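Local atomic coordinates of DUF4276 family protein (Pyrococcus horikoshii, PDB entry 2P62), a protein that is of unknown function but belongs to the DUF3226 family of the Toprim-like clan and forms a disulfide-linked dimer. Residues V89-V94 and K130-G135; Y134-L139 and K150-S155; E143-E148 and S172-S177; V189-S194 and D202-L207. All coordinates share one frame; numbering follows the deposited sequence.

Contact 1. Residues V89-V94 and K130-G135; sequences VEEVYV and KIYPYG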
loop_
_atom_site.group_PDB
_atom_site.type_symbol
_atom_site.label_atom_id
_atom_site.label_comp_id
_atom_site.label_asym_id
_atom_site.label_seq_id
_atom_site.Cartn_x
_atom_site.Cartn_y
_atom_site.Cartn_z
ATOM N N VAL A 89 -22.930 9.437 18.883
ATOM C CA VAL A 89 -22.982 9.180 17.451
ATOM C C VAL A 89 -24.384 9.458 16.931
ATOM O O VAL A 89 -25.367 8.957 17.470
ATOM C CB VAL A 89 -22.583 7.717 17.132
ATOM C CG1 VAL A 89 -22.910 7.381 15.680
ATOM C CG2 VAL A 89 -21.102 7.532 17.374
ATOM N N GLU A 90 -24.466 10.266 15.882
ATOM C CA GLU A 90 -25.751 10.628 15.305
ATOM C C GLU A 90 -25.946 10.121 13.876
ATOM O O GLU A 90 -27.072 10.034 13.391
ATOM C CB GLU A 90 -25.926 12.148 15.345
ATOM C CG GLU A 90 -25.057 12.921 14.381
ATOM C CD GLU A 90 -25.192 14.425 14.586
ATOM O OE1 GLU A 90 -26.158 14.857 15.251
ATOM O OE2 GLU A 90 -24.336 15.173 14.078
ATOM N N GLU A 91 -24.857 9.809 13.188
ATOM C CA GLU A 91 -24.981 9.300 11.836
ATOM C C GLU A 91 -23.922 8.246 11.571
ATOM O O GLU A 91 -22.807 8.301 12.100
ATOM C CB GLU A 91 -24.878 10.433 10.787
ATOM C CG GLU A 91 -25.844 11.597 11.023
ATOM C CD GLU A 91 -25.861 12.651 9.923
ATOM O OE1 GLU A 91 -24.776 13.039 9.424
ATOM O OE2 GLU A 91 -26.975 13.112 9.569
ATOM N N VAL A 92 -24.305 7.266 10.767
ATOM C CA VAL A 92 -23.411 6.200 10.379
ATOM C C VAL A 92 -23.560 6.015 8.878
ATOM O O VAL A 92 -24.671 5.867 8.362
ATOM C CB VAL A 92 -23.746 4.857 11.079
ATOM C CG1 VAL A 92 -22.835 3.770 10.536
ATOM C CG2 VAL A 92 -23.559 4.976 12.593
ATOM N N TYR A 93 -22.428 6.054 8.181
ATOM C CA TYR A 93 -22.398 5.875 6.737
ATOM C C TYR A 93 -21.754 4.531 6.426
ATOM O O TYR A 93 -20.713 4.198 6.973
ATOM C CB TYR A 93 -21.598 7.007 6.071
ATOM C CG TYR A 93 -22.242 8.361 6.225
ATOM C CD1 TYR A 93 -22.088 9.093 7.406
ATOM C CD2 TYR A 93 -23.091 8.872 5.238
ATOM C CE1 TYR A 93 -22.769 10.284 7.610
ATOM C CE2 TYR A 93 -23.781 10.077 5.434
ATOM C CZ TYR A 93 -23.620 10.773 6.626
ATOM O OH TYR A 93 -24.337 11.929 6.878
ATOM N N VAL A 94 -22.384 3.746 5.566
ATOM C CA VAL A 94 -21.819 2.455 5.196
ATOM C C VAL A 94 -21.649 2.467 3.682
ATOM O O VAL A 94 -22.629 2.453 2.947
ATOM C CB VAL A 94 -22.746 1.306 5.635
ATOM C CG1 VAL A 94 -22.100 -0.042 5.305
ATOM C CG2 VAL A 94 -23.005 1.398 7.137
ATOM N N LYS A 130 -29.108 8.013 12.340
ATOM C CA LYS A 130 -29.353 7.939 10.901
ATOM C C LYS A 130 -28.294 7.086 10.201
ATOM O O LYS A 130 -27.130 7.464 10.130
ATOM C CB LYS A 130 -29.369 9.340 10.279
ATOM C CG LYS A 130 -30.607 10.153 10.585
ATOM C CD LYS A 130 -30.598 11.464 9.824
ATOM C CE LYS A 130 -31.763 12.331 10.259
ATOM N NZ LYS A 130 -31.762 12.472 11.741
ATOM N N ILE A 131 -28.702 5.933 9.684
ATOM C CA ILE A 131 -27.777 5.050 8.989
ATOM C C ILE A 131 -27.934 5.215 7.476
ATOM O O ILE A 131 -29.013 5.003 6.916
ATOM C CB ILE A 131 -28.017 3.591 9.413
ATOM C CG1 ILE A 131 -27.847 3.485 10.939
ATOM C CG2 ILE A 131 -27.021 2.668 8.703
ATOM C CD1 ILE A 131 -28.320 2.153 11.591
ATOM N N TYR A 132 -26.849 5.614 6.823
ATOM C CA TYR A 132 -26.877 5.835 5.390
ATOM C C TYR A 132 -26.150 4.778 4.583
ATOM O O TYR A 132 -24.924 4.734 4.550
ATOM C CB TYR A 132 -26.283 7.204 5.044
ATOM C CG TYR A 132 -27.099 8.387 5.507
ATOM C CD1 TYR A 132 -28.150 8.882 4.730
ATOM C CD2 TYR A 132 -26.806 9.036 6.717
ATOM C CE1 TYR A 132 -28.882 9.994 5.142
ATOM C CE2 TYR A 132 -27.538 10.148 7.133
ATOM C CZ TYR A 132 -28.569 10.620 6.339
ATOM O OH TYR A 132 -29.276 11.731 6.736
ATOM N N PRO A 133 -26.905 3.885 3.950
ATOM C CA PRO A 133 -26.245 2.857 3.142
ATOM C C PRO A 133 -25.985 3.465 1.759
ATOM O O PRO A 133 -26.891 4.008 1.128
ATOM C CB PRO A 133 -27.248 1.702 3.142
ATOM C CG PRO A 133 -28.580 2.374 3.361
ATOM C CD PRO A 133 -28.297 3.527 4.284
ATOM N N TYR A 134 -24.740 3.408 1.302
ATOM C CA TYR A 134 -24.410 3.991 0.013
ATOM C C TYR A 134 -23.596 3.078 -0.890
ATOM O O TYR A 134 -22.586 2.515 -0.474
ATOM C CB TYR A 134 -23.664 5.308 0.235
ATOM C CG TYR A 134 -23.348 6.067 -1.028
ATOM C CD1 TYR A 134 -22.131 5.888 -1.687
ATOM C CD2 TYR A 134 -24.278 6.949 -1.583
ATOM C CE1 TYR A 134 -21.845 6.574 -2.870
ATOM C CE2 TYR A 134 -24.003 7.636 -2.767
ATOM C CZ TYR A 134 -22.787 7.444 -3.401
ATOM O OH TYR A 134 -22.506 8.131 -4.558
ATOM N N GLY A 135 -24.051 2.935 -2.133
ATOM C CA GLY A 135 -23.351 2.104 -3.095
ATOM C C GLY A 135 -22.443 2.963 -3.957
ATOM O O GLY A 135 -22.911 3.913 -4.581
HETATM O O HOH W 1 -29.454 11.312 13.825
#
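V92 O accepts Y132 N at 2.7 Å, in the shortest of five backbone bonds joining 89-94 to 130-135. The two segments are parallel neighbours inside a mixed sheet, consistent with the parallel core of a Toprim-like fold. V92 also donates to K130 O, so its two bonds flank I131. V94 repeats the pattern with Y132 O and Y134 N, around P133. At the start of the pairing, K130 N donates to E90 O over 3.1 Å. A water also donates to E90 O, at 2.7 Å, and is weakly held by K130 NZ.

One face of the sheet carries E91, Y93, K130 and Y132. The hydroxyl of Y93 donates to E91 OE1 at 2.8 Å, meeting it from above the carboxylate plane. This fixes the Y93 hydroxyl beside E91 on the same strand. K4, outside the two segments on neighbouring strand 2-7, makes a salt bridge to E91 OE1. Y93 and Y132 both have CG beside the backbone N (chi1 -65° and -68°), which sends the two rings off side by side in the same direction. Their planes are only 10° apart, but the rings are slid so far that they barely overlap, with centroids 4.9 Å apart. R238 of helix 233-239 touches both tyrosines.

The other face is apolar. V92 and V94 meet I131 there, and helix 104-109 packs over V94, I131 and P133. The closest touch of the two aromatic rings on the first face is Y93 CE2 to Y132 CD2, at 3.4 Å.

Contact 2. Residues Y134-L139 and K150-S155; sequences YGMGNL and KELELS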
loop_
_atom_site.group_PDB
_atom_site.type_symbol
_atom_site.label_atom_id
_atom_site.label_comp_id
_atom_site.label_asym_id
_atom_site.label_seq_id
_atom_site.Cartn_x
_atom_site.Cartn_y
_atom_site.Cartn_z
ATOM N N TYR A 134 -24.740 3.408 1.302
ATOM C CA TYR A 134 -24.410 3.991 0.013
ATOM C C TYR A 134 -23.596 3.078 -0.890
ATOM O O TYR A 134 -22.586 2.515 -0.474
ATOM C CB TYR A 134 -23.664 5.308 0.235
ATOM C CG TYR A 134 -23.348 6.067 -1.028
ATOM C CD1 TYR A 134 -22.131 5.888 -1.687
ATOM C CD2 TYR A 134 -24.278 6.949 -1.583
ATOM C CE1 TYR A 134 -21.845 6.574 -2.870
ATOM C CE2 TYR A 134 -24.003 7.636 -2.767
ATOM C CZ TYR A 134 -22.787 7.444 -3.401
ATOM O OH TYR A 134 -22.506 8.131 -4.558
ATOM N N GLY A 135 -24.051 2.935 -2.133
ATOM C CA GLY A 135 -23.351 2.104 -3.095
ATOM C C GLY A 135 -22.443 2.963 -3.957
ATOM O O GLY A 135 -22.911 3.913 -4.581
ATOM N N MET A 136 -21.151 2.640 -3.989
ATOM C CA MET A 136 -20.181 3.398 -4.774
ATOM C C MET A 136 -20.062 2.882 -6.207
ATOM O O MET A 136 -20.114 1.680 -6.461
ATOM C CB MET A 136 -18.807 3.342 -4.101
ATOM C CG MET A 136 -17.692 4.107 -4.827
ATOM S SD MET A 136 -17.867 5.911 -4.766
ATOM C CE MET A 136 -17.758 6.131 -3.016
ATOM N N GLY A 137 -19.907 3.802 -7.147
ATOM C CA GLY A 137 -19.770 3.402 -8.532
ATOM C C GLY A 137 -21.065 3.359 -9.317
ATOM O O GLY A 137 -21.166 2.611 -10.287
ATOM N N ASN A 138 -22.060 4.144 -8.922
ATOM C CA ASN A 138 -23.321 4.141 -9.659
ATOM C C ASN A 138 -23.272 5.116 -10.831
ATOM O O ASN A 138 -23.762 6.243 -10.742
ATOM C CB ASN A 138 -24.498 4.492 -8.746
ATOM C CG ASN A 138 -25.414 3.304 -8.502
ATOM O OD1 ASN A 138 -25.781 2.588 -9.442
ATOM N ND2 ASN A 138 -25.799 3.091 -7.245
ATOM N N LEU A 139 -22.664 4.678 -11.926
ATOM C CA LEU A 139 -22.554 5.500 -13.128
ATOM C C LEU A 139 -22.260 4.605 -14.314
ATOM O O LEU A 139 -22.191 3.387 -14.174
ATOM C CB LEU A 139 -21.454 6.575 -12.974
ATOM C CG LEU A 139 -19.949 6.295 -12.754
ATOM C CD1 LEU A 139 -19.765 5.287 -11.627
ATOM C CD2 LEU A 139 -19.300 5.788 -14.026
ATOM N N LYS A 150 -19.384 -1.634 -11.442
ATOM C CA LYS A 150 -19.732 -0.537 -10.552
ATOM C C LYS A 150 -19.006 -0.639 -9.222
ATOM O O LYS A 150 -19.322 -1.479 -8.375
ATOM C CB LYS A 150 -21.247 -0.494 -10.344
ATOM C CG LYS A 150 -22.040 -0.277 -11.629
ATOM C CD LYS A 150 -23.501 -0.013 -11.313
ATOM C CE LYS A 150 -24.338 0.210 -12.565
ATOM N NZ LYS A 150 -24.463 -1.037 -13.379
ATOM N N GLU A 151 -18.027 0.242 -9.050
ATOM C CA GLU A 151 -17.210 0.261 -7.848
ATOM C C GLU A 151 -16.391 1.536 -7.799
ATOM O O GLU A 151 -16.404 2.325 -8.741
ATOM C CB GLU A 151 -16.291 -0.968 -7.825
ATOM C CG GLU A 151 -15.448 -1.175 -9.080
ATOM C CD GLU A 151 -14.649 -2.468 -9.032
ATOM O OE1 GLU A 151 -15.234 -3.522 -8.696
ATOM O OE2 GLU A 151 -13.441 -2.446 -9.348
ATOM N N LEU A 152 -15.686 1.735 -6.693
ATOM C CA LEU A 152 -14.862 2.924 -6.502
ATOM C C LEU A 152 -13.969 3.239 -7.700
ATOM O O LEU A 152 -13.827 4.397 -8.090
ATOM C CB LEU A 152 -14.001 2.748 -5.248
ATOM C CG LEU A 152 -13.249 3.922 -4.603
ATOM C CD1 LEU A 152 -11.772 3.752 -4.856
ATOM C CD2 LEU A 152 -13.761 5.270 -5.101
ATOM N N GLU A 153 -13.386 2.209 -8.298
ATOM C CA GLU A 153 -12.497 2.423 -9.422
ATOM C C GLU A 153 -13.214 2.934 -10.677
ATOM O O GLU A 153 -12.644 3.707 -11.448
ATOM C CB GLU A 153 -11.725 1.137 -9.707
ATOM C CG GLU A 153 -10.680 0.800 -8.635
ATOM C CD GLU A 153 -11.254 0.221 -7.335
ATOM O OE1 GLU A 153 -10.432 -0.080 -6.432
ATOM O OE2 GLU A 153 -12.496 0.057 -7.207
ATOM N N LEU A 154 -14.465 2.514 -10.865
ATOM C CA LEU A 154 -15.252 2.950 -12.011
ATOM C C LEU A 154 -15.437 4.469 -11.942
ATOM O O LEU A 154 -15.332 5.166 -12.947
ATOM C CB LEU A 154 -16.619 2.251 -12.035
ATOM C CG LEU A 154 -17.340 2.350 -13.393
ATOM C CD1 LEU A 154 -16.516 1.596 -14.422
ATOM C CD2 LEU A 154 -18.754 1.779 -13.318
ATOM N N SER A 155 -15.702 4.983 -10.750
ATOM C CA SER A 155 -15.857 6.422 -10.573
ATOM C C SER A 155 -14.516 7.112 -10.824
ATOM O O SER A 155 -14.469 8.174 -11.443
ATOM C CB SER A 155 -16.332 6.737 -9.156
ATOM O OG SER A 155 -17.576 6.120 -8.885
#
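G137 CA sits 3.5 Å from E151 O and also touches S155 OG, where the end of strand 129-136 meets the start of helix 152-162. The contact is close because G137 has no side chain. A CB at this position would run into the backbone of K150 and E151. The backbone angles of G137, phi 93° and psi 26°, call for glycine as well. G137 O lies against K150, 3.1 Å from K150 CB. M136 O makes a CA-H...O contact with E151 CA at 3.5 Å.

Two side chains flank the glycine. M136 CG reaches L152 CA at 3.5 Å, and the M136 and L152 side chains then run side by side in the same direction. M136 has CG anti to its backbone N (chi1 -180°), which puts that carbon against the first turn of the helix. L139 slides past L154 in the opposite sense, with L139 CD2 4.0 Å from L154 CG. L139 CD1 also touches S155 OG.

E151 occupies the N-cap position. D99 OD2 takes a weak hydrogen bond from K150 N. D97 and D99 have the spacing of the Asp-x-Asp motif of Toprim domains, so this junction probably lies beside the equivalent site. With no polar bond between the segments, the junction depends on the close fit at G137, while D97 OD1 holds L152 N at the helix start.

Contact 3. Residues E143-E148 and S172-S177; sequences EPFVKE and SMRALS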
loop_
_atom_site.group_PDB
_atom_site.type_symbol
_atom_site.label_atom_id
_atom_site.label_comp_id
_atom_site.label_asym_id
_atom_site.label_seq_id
_atom_site.Cartn_x
_atom_site.Cartn_y
_atom_site.Cartn_z
ATOM N N GLU A 143 -16.447 3.389 -22.057
ATOM C CA GLU A 143 -15.153 3.072 -22.667
ATOM C C GLU A 143 -15.231 1.660 -23.271
ATOM O O GLU A 143 -15.419 0.673 -22.559
ATOM C CB GLU A 143 -14.034 3.166 -21.620
ATOM C CG GLU A 143 -13.783 4.589 -21.105
ATOM C CD GLU A 143 -13.189 5.508 -22.167
ATOM O OE1 GLU A 143 -13.169 6.746 -21.955
ATOM O OE2 GLU A 143 -12.733 4.988 -23.213
ATOM N N PRO A 144 -15.087 1.551 -24.602
ATOM C CA PRO A 144 -15.155 0.259 -25.299
ATOM C C PRO A 144 -14.227 -0.841 -24.791
ATOM O O PRO A 144 -14.495 -2.030 -24.989
ATOM C CB PRO A 144 -14.882 0.632 -26.758
ATOM C CG PRO A 144 -14.021 1.863 -26.649
ATOM C CD PRO A 144 -14.686 2.629 -25.523
ATOM N N PHE A 145 -13.150 -0.456 -24.121
ATOM C CA PHE A 145 -12.209 -1.451 -23.626
ATOM C C PHE A 145 -12.236 -1.661 -22.116
ATOM O O PHE A 145 -11.380 -2.355 -21.566
ATOM C CB PHE A 145 -10.803 -1.086 -24.101
ATOM C CG PHE A 145 -10.634 -1.197 -25.587
ATOM C CD1 PHE A 145 -10.715 -2.439 -26.211
ATOM C CD2 PHE A 145 -10.451 -0.063 -26.373
ATOM C CE1 PHE A 145 -10.618 -2.553 -27.596
ATOM C CE2 PHE A 145 -10.353 -0.165 -27.763
ATOM C CZ PHE A 145 -10.439 -1.416 -28.374
ATOM N N VAL A 146 -13.240 -1.090 -21.455
ATOM C CA VAL A 146 -13.366 -1.217 -20.008
ATOM C C VAL A 146 -14.695 -1.845 -19.588
ATOM O O VAL A 146 -15.760 -1.395 -19.998
ATOM C CB VAL A 146 -13.227 0.163 -19.320
ATOM C CG1 VAL A 146 -13.242 -0.008 -17.806
ATOM C CG2 VAL A 146 -11.938 0.849 -19.771
ATOM N N LYS A 147 -14.622 -2.886 -18.763
ATOM C CA LYS A 147 -15.819 -3.559 -18.280
ATOM C C LYS A 147 -16.627 -2.621 -17.404
ATOM O O LYS A 147 -16.081 -1.752 -16.725
ATOM C CB LYS A 147 -15.455 -4.816 -17.489
ATOM C CG LYS A 147 -14.916 -5.936 -18.342
ATOM C CD LYS A 147 -14.628 -7.173 -17.512
ATOM C CE LYS A 147 -14.135 -8.317 -18.388
ATOM N NZ LYS A 147 -13.857 -9.549 -17.592
ATOM N N GLU A 148 -17.939 -2.808 -17.414
ATOM C CA GLU A 148 -18.831 -1.959 -16.642
ATOM C C GLU A 148 -18.993 -2.507 -15.216
ATOM O O GLU A 148 -20.038 -3.051 -14.867
ATOM C CB GLU A 148 -20.176 -1.889 -17.369
ATOM C CG GLU A 148 -20.849 -0.537 -17.338
ATOM C CD GLU A 148 -20.031 0.561 -17.999
ATOM O OE1 GLU A 148 -19.672 0.420 -19.186
ATOM O OE2 GLU A 148 -19.748 1.574 -17.326
ATOM N N SER A 172 -3.327 2.730 -25.664
ATOM C CA SER A 172 -2.737 1.824 -24.692
ATOM C C SER A 172 -3.815 0.856 -24.208
ATOM O O SER A 172 -3.563 -0.342 -24.073
ATOM C CB SER A 172 -2.174 2.595 -23.499
ATOM O OG SER A 172 -1.097 3.427 -23.880
ATOM N N MET A 173 -5.019 1.372 -23.963
ATOM C CA MET A 173 -6.133 0.541 -23.496
ATOM C C MET A 173 -6.429 -0.562 -24.504
ATOM O O MET A 173 -6.700 -1.705 -24.126
ATOM C CB MET A 173 -7.399 1.389 -23.268
ATOM C CG MET A 173 -7.431 2.181 -21.957
ATOM S SD MET A 173 -9.019 3.036 -21.616
ATOM C CE MET A 173 -8.593 4.686 -22.121
ATOM N N ARG A 174 -6.371 -0.205 -25.786
ATOM C CA ARG A 174 -6.613 -1.147 -26.875
ATOM C C ARG A 174 -5.559 -2.242 -26.823
ATOM O O ARG A 174 -5.872 -3.430 -26.877
ATOM C CB ARG A 174 -6.533 -0.435 -28.233
ATOM C CG ARG A 174 -6.812 -1.337 -29.437
ATOM C CD ARG A 174 -6.492 -0.622 -30.745
ATOM N NE ARG A 174 -7.393 0.503 -30.967
ATOM C CZ ARG A 174 -8.693 0.371 -31.225
ATOM N NH1 ARG A 174 -9.235 -0.843 -31.301
ATOM N NH2 ARG A 174 -9.457 1.448 -31.386
ATOM N N ALA A 175 -4.302 -1.825 -26.725
ATOM C CA ALA A 175 -3.199 -2.766 -26.660
ATOM C C ALA A 175 -3.297 -3.624 -25.393
ATOM O O ALA A 175 -3.138 -4.844 -25.467
ATOM C CB ALA A 175 -1.868 -2.024 -26.701
ATOM N N LEU A 176 -3.568 -3.008 -24.241
ATOM C CA LEU A 176 -3.667 -3.788 -23.008
ATOM C C LEU A 176 -4.746 -4.854 -23.145
ATOM O O LEU A 176 -4.561 -6.000 -22.726
ATOM C CB LEU A 176 -3.982 -2.908 -21.787
ATOM C CG LEU A 176 -2.898 -2.242 -20.913
ATOM C CD1 LEU A 176 -1.734 -3.205 -20.660
ATOM C CD2 LEU A 176 -2.397 -0.981 -21.569
ATOM N N SER A 177 -5.873 -4.475 -23.738
ATOM C CA SER A 177 -6.985 -5.397 -23.930
ATOM C C SER A 177 -6.559 -6.573 -24.816
ATOM O O SER A 177 -6.740 -7.741 -24.453
ATOM C CB SER A 177 -8.171 -4.656 -24.559
ATOM O OG SER A 177 -9.374 -5.394 -24.401
#
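M173 O accepts S177 N at 2.9 Å within helix 171-180, and F145 CB comes to 4.1 Å from that same oxygen. F145 sits in a type I beta turn, closed by V146 N donating to E143 O at 3.0 Å. The turn aims the phenylalanine at the helix.

The F145 ring carries most of the contact. R174 CA stands 3.9 Å from the ring centroid, over the middle of one face, in a CH-pi contact only 9° off the ring normal. The R174 side chain then runs past the rim, with CG near F145 CZ. The chain bends at chi3 (-66°), turning NE out of the extended line. The guanidinium presents a face to the F145 rim, the two planes 83° apart. NH1 comes to 3.2 Å from F145 CZ. At CD1, S177 OG approaches the ring obliquely, at 3.7 Å; OG is hydrogen-bonded to D182 O. M173 and V146 cross, with M173 SD 4.1 Å from V146 CG2.

An alanine in place of F145 would probably leave R174 CA without its aromatic cover and its guanidinium freer to turn.

A175, L176 and S172 of this helix meet the second subunit. Backbone bonds from F145 and K147 to L184 fix the loop further. The motif is a type I turn whose third residue, an aromatic, packs on a helix face, with smaller touches from V146.

Contact 4. Residues V189-S194 and D202-L207; sequences VMHILS and DCLSGL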
loop_
_atom_site.group_PDB
_atom_site.type_symbol
_atom_site.label_atom_id
_atom_site.label_comp_id
_atom_site.label_asym_id
_atom_site.label_seq_id
_atom_site.Cartn_x
_atom_site.Cartn_y
_atom_site.Cartn_z
ATOM N N VAL A 189 -7.503 -0.024 -15.261
ATOM C CA VAL A 189 -7.345 1.361 -15.699
ATOM C C VAL A 189 -6.606 2.174 -14.644
ATOM O O VAL A 189 -5.871 3.119 -14.948
ATOM C CB VAL A 189 -8.724 2.031 -15.969
ATOM C CG1 VAL A 189 -8.527 3.488 -16.379
ATOM C CG2 VAL A 189 -9.471 1.279 -17.067
ATOM N N MET A 190 -6.809 1.801 -13.393
ATOM C CA MET A 190 -6.168 2.511 -12.308
ATOM C C MET A 190 -4.650 2.409 -12.459
ATOM O O MET A 190 -3.922 3.340 -12.136
ATOM C CB MET A 190 -6.634 1.921 -10.983
ATOM C CG MET A 190 -7.156 2.947 -10.006
ATOM S SD MET A 190 -8.675 3.799 -10.401
ATOM C CE MET A 190 -8.176 5.011 -11.446
ATOM N N HIS A 191 -4.173 1.281 -12.970
ATOM C CA HIS A 191 -2.746 1.112 -13.163
ATOM C C HIS A 191 -2.232 1.895 -14.360
ATOM O O HIS A 191 -1.062 2.269 -14.399
ATOM C CB HIS A 191 -2.395 -0.366 -13.293
ATOM C CG HIS A 191 -2.453 -1.097 -11.994
ATOM N ND1 HIS A 191 -3.523 -1.884 -11.627
ATOM C CD2 HIS A 191 -1.607 -1.096 -10.937
ATOM C CE1 HIS A 191 -3.335 -2.336 -10.401
ATOM N NE2 HIS A 191 -2.179 -1.871 -9.958
ATOM N N ILE A 192 -3.102 2.143 -15.335
ATOM C CA ILE A 192 -2.706 2.918 -16.498
ATOM C C ILE A 192 -2.574 4.347 -16.005
ATOM O O ILE A 192 -1.690 5.087 -16.440
ATOM C CB ILE A 192 -3.771 2.863 -17.601
ATOM C CG1 ILE A 192 -3.889 1.434 -18.120
ATOM C CG2 ILE A 192 -3.421 3.844 -18.721
ATOM C CD1 ILE A 192 -4.878 1.277 -19.228
ATOM N N LEU A 193 -3.460 4.722 -15.083
ATOM C CA LEU A 193 -3.442 6.058 -14.493
ATOM C C LEU A 193 -2.115 6.288 -13.754
ATOM O O LEU A 193 -1.576 7.389 -13.789
ATOM C CB LEU A 193 -4.615 6.239 -13.515
ATOM C CG LEU A 193 -4.699 7.587 -12.776
ATOM C CD1 LEU A 193 -4.963 8.707 -13.775
ATOM C CD2 LEU A 193 -5.816 7.557 -11.735
ATOM N N SER A 194 -1.588 5.258 -13.090
ATOM C CA SER A 194 -0.321 5.392 -12.372
ATOM C C SER A 194 0.795 5.750 -13.354
ATOM O O SER A 194 1.683 6.557 -13.058
ATOM C CB SER A 194 0.050 4.086 -11.660
ATOM O OG SER A 194 -0.873 3.748 -10.650
ATOM N N ASP A 202 3.969 3.114 -3.815
ATOM C CA ASP A 202 3.643 1.695 -3.735
ATOM C C ASP A 202 2.138 1.414 -3.844
ATOM O O ASP A 202 1.711 0.464 -4.513
ATOM C CB ASP A 202 4.172 1.128 -2.413
ATOM C CG ASP A 202 3.814 -0.330 -2.213
ATOM O OD1 ASP A 202 3.799 -1.085 -3.211
ATOM O OD2 ASP A 202 3.561 -0.732 -1.054
ATOM N N CYS A 203 1.331 2.249 -3.197
ATOM C CA CYS A 203 -0.103 2.027 -3.203
ATOM C C CYS A 203 -0.936 2.978 -4.049
ATOM O O CYS A 203 -0.663 4.176 -4.146
ATOM C CB CYS A 203 -0.620 2.028 -1.764
ATOM S SG CYS A 203 0.394 1.060 -0.595
ATOM N N LEU A 204 -1.959 2.411 -4.670
ATOM C CA LEU A 204 -2.861 3.179 -5.501
ATOM C C LEU A 204 -3.611 4.181 -4.626
ATOM O O LEU A 204 -3.962 5.271 -5.077
ATOM C CB LEU A 204 -3.849 2.244 -6.199
ATOM C CG LEU A 204 -3.256 1.291 -7.240
ATOM C CD1 LEU A 204 -4.332 0.319 -7.676
ATOM C CD2 LEU A 204 -2.703 2.072 -8.435
ATOM N N SER A 205 -3.857 3.808 -3.371
ATOM C CA SER A 205 -4.558 4.690 -2.455
ATOM C C SER A 205 -3.807 6.011 -2.364
ATOM O O SER A 205 -4.418 7.074 -2.291
ATOM C CB SER A 205 -4.664 4.047 -1.069
ATOM O OG SER A 205 -3.384 3.778 -0.511
ATOM N N GLY A 206 -2.478 5.936 -2.371
ATOM C CA GLY A 206 -1.668 7.140 -2.300
ATOM C C GLY A 206 -1.808 7.980 -3.556
ATOM O O GLY A 206 -1.696 9.206 -3.516
ATOM N N LEU A 207 -2.051 7.314 -4.680
ATOM C CA LEU A 207 -2.216 7.996 -5.957
ATOM C C LEU A 207 -3.522 8.795 -5.978
ATOM O O LEU A 207 -3.574 9.913 -6.496
ATOM C CB LEU A 207 -2.201 6.973 -7.102
ATOM C CG LEU A 207 -2.605 7.480 -8.493
ATOM C CD1 LEU A 207 -1.634 8.571 -8.965
ATOM C CD2 LEU A 207 -2.632 6.315 -9.463
#
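The H191 imidazole meets L204 CD1 obliquely, with that methyl 3.8 Å from NE2 and nearly as close to CE1. The H191 and L204 side chains cross at about a right angle. The ring also meets H191 of the second subunit, their planes about 40° apart. ND1 makes a weak hydrogen bond to K187 O, one turn back in the same helix.

L204 and L207 both point toward 189-194. The L204 side chain is extended, with CD1 anti to CA (chi2 172°), and this carries the methyl out to H191. Its other branch, CD2, lies 3.3 Å from S194 OG. L207 CD2 touches the same oxygen, also at 3.3 Å, so two methyls crowd the serine hydroxyl. That hydroxyl has a weak bond back to M190 O, at 3.4 Å. L207 CD2 further meets L193 CD2 at 4.1 Å, the two side chains crossing at a slant. M190 CB lies 4.3 Å from L204 CD1.

An alanine in place of L204 would remove both methyls and is likely to open a gap beside H191, leaving its ring less firmly held.

C203, just before L204, forms the disulfide with C203 of the second subunit, and D202 bonds S205 N of that subunit. H191 and S194 pack on it too. The contact thus forms part of the dimer interface. M190 packs on helix 152-162, I192 on helix 171-180, and S205 on helix 11-23.

Contacts 2 and 4 are buried, whereas contacts 1 and 3 are only partly so. Contact 3 is the most peripheral, its centre about 25 Å from that of the chain. Contact 1 is the one made of backbone hydrogen bonds across its segments; the other three rely on side-chain packing, and contact 2 also on a glycine's close fit. Contacts 1 and 2 share Y134 and G135 and both use strand 129-136, after which the chain leaves the sheet for the helical part. Contact 2 touches contact 3 through L154 and contact 4 through E153. Contacts 3 and 4 meet where M173 and L176 pack on I192, and both also reach the second subunit.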